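Local coordinates for phycocyanobilin lyase subunit alpha (Nostoc sp. PCC 7120, PDB 5N3U), which forms with CpcF a lyase that is probably required for attaching the phycocyanobilin chromophore to the phycocyanin alpha subunit CpcA, at residues Gly69-Pro72 with Leu73-Asn76. Numbering follows the deposited sequence.
Sequences GGYP and LRRN
Tyr71 and Arg74 both turn CG anti to their own carbonyl carbon (chi1 -69° and -72°), and because the arginine chain then runs extended from CG to NE, the two side chains travel side by side in the same direction. The guanidinium of Arg74 settles over one face of the tyrosine ring as a cation-pi stack, with CZ 3.9 Å from the centroid of the Tyr71 ring and the planes 29° apart. Overlap is offset toward the CD2–CE2 side of the ring: Arg74 NE lies 3.3 Å from Tyr71 CD2, and Arg74 NH2 is 3.4 Å from Tyr71 CE2. Arginine suits this place because a flat cation can stack on a ring while its N-H groups remain able to donate; NE is hydrogen-bonded to the backbone O of Asp61. With an alanine in place of Arg74, that face of Tyr71 is likely to lose its cationic cover, and the Asp61 backbone O this donor. Arg65 makes a further cation-pi contact with the tyrosine.

The loop ends at Tyr71, the N-cap of helix 72-83, within the HEAT repeats of this alpha-helical protein. Proline fits the first helical turn, where a backbone N-H is not needed for the helix pattern. The turn closes through hydrogen bonds from Arg75 N to Tyr71 O (3.1 Å) and Asn76 N to Pro72 O (3.2 Å).

Arg75 reaches back along the start of the helix, bringing CG to 3.3 Å from Tyr71 O and NH2 to 3.5 Å from Gly70 CA; glycine suits a place so close beside that guanidinium. The buried charge of Arg75 is met by salt bridges from NE to Asp101, which also accepts the Tyr71 N-H, and from NH1 to Asp96 of the lyase beta subunit, CpcF.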
loop_
_atom_site.group_PDB
_atom_site.type_symbol
_atom_site.label_atom_id
_atom_site.label_comp_id
_atom_site.label_asym_id
_atom_site.label_seq_id
_atom_site.Cartn_x
_atom_site.Cartn_y
_atom_site.Cartn_z
ATOM N N GLY A 69 -21.887 -24.239 -5.255
ATOM C CA GLY A 69 -21.504 -25.006 -4.091
ATOM C C GLY A 69 -20.116 -24.745 -3.492
ATOM O O GLY A 69 -19.606 -25.549 -2.684
ATOM N N GLY A 70 -19.540 -23.590 -3.772
ATOM C CA GLY A 70 -18.288 -23.180 -3.092
ATOM C C GLY A 70 -18.301 -23.107 -1.585
ATOM O O GLY A 70 -19.372 -22.974 -0.944
ATOM N N TYR A 71 -17.100 -23.174 -0.994
ATOM C CA TYR A 71 -16.934 -23.155 0.416
ATOM C C TYR A 71 -15.956 -22.035 0.779
ATOM O O TYR A 71 -14.760 -22.294 0.937
ATOM C CB TYR A 71 -16.324 -24.481 0.851
ATOM C CG TYR A 71 -17.204 -25.717 0.726
ATOM C CD1 TYR A 71 -17.200 -26.478 -0.422
ATOM C CD2 TYR A 71 -17.934 -26.198 1.844
ATOM C CE1 TYR A 71 -17.940 -27.643 -0.504
ATOM C CE2 TYR A 71 -18.706 -27.323 1.773
ATOM C CZ TYR A 71 -18.703 -28.037 0.611
ATOM O OH TYR A 71 -19.469 -29.135 0.494
ATOM N N PRO A 72 -16.433 -20.778 0.921
ATOM C CA PRO A 72 -15.508 -19.651 1.188
ATOM C C PRO A 72 -14.573 -19.812 2.385
ATOM O O PRO A 72 -13.429 -19.458 2.325
ATOM C CB PRO A 72 -16.447 -18.464 1.427
ATOM C CG PRO A 72 -17.653 -18.801 0.622
ATOM C CD PRO A 72 -17.818 -20.309 0.712
ATOM N N LEU A 73 -15.051 -20.278 3.497
ATOM C CA LEU A 73 -14.157 -20.366 4.628
ATOM C C LEU A 73 -13.139 -21.494 4.396
ATOM O O LEU A 73 -12.018 -21.381 4.866
ATOM C CB LEU A 73 -14.936 -20.586 5.984
ATOM C CG LEU A 73 -14.065 -20.694 7.219
ATOM C CD1 LEU A 73 -13.343 -19.376 7.420
ATOM C CD2 LEU A 73 -14.870 -21.028 8.548
ATOM N N ARG A 74 -13.521 -22.566 3.729
ATOM C CA ARG A 74 -12.540 -23.624 3.483
ATOM C C ARG A 74 -11.405 -23.076 2.590
ATOM O O ARG A 74 -10.258 -23.347 2.824
ATOM C CB ARG A 74 -13.142 -24.806 2.795
ATOM C CG ARG A 74 -14.049 -25.612 3.689
ATOM C CD ARG A 74 -14.444 -26.889 2.985
ATOM N NE ARG A 74 -15.567 -27.499 3.682
ATOM C CZ ARG A 74 -15.996 -28.729 3.490
ATOM N NH1 ARG A 74 -15.372 -29.533 2.634
ATOM N NH2 ARG A 74 -17.062 -29.151 4.170
ATOM N N ARG A 75 -11.761 -22.270 1.611
ATOM C CA ARG A 75 -10.746 -21.665 0.768
ATOM C C ARG A 75 -9.760 -20.818 1.542
ATOM O O ARG A 75 -8.579 -20.954 1.424
ATOM C CB ARG A 75 -11.431 -20.795 -0.313
ATOM C CG ARG A 75 -12.361 -21.526 -1.222
ATOM C CD ARG A 75 -13.185 -20.497 -2.034
ATOM N NE ARG A 75 -14.135 -21.183 -2.934
ATOM C CZ ARG A 75 -14.978 -20.542 -3.743
ATOM N NH1 ARG A 75 -14.979 -19.230 -3.754
ATOM N NH2 ARG A 75 -15.817 -21.203 -4.552
ATOM N N ASN A 76 -10.234 -19.925 2.374
ATOM C CA ASN A 76 -9.373 -19.060 3.119
ATOM C C ASN A 76 -8.556 -19.771 4.193
ATOM O O ASN A 76 -7.415 -19.452 4.398
ATOM C CB ASN A 76 -10.210 -17.962 3.826
ATOM C CG ASN A 76 -10.363 -16.743 2.964
ATOM O OD1 ASN A 76 -10.033 -16.773 1.731
ATOM N ND2 ASN A 76 -10.814 -15.675 3.567
#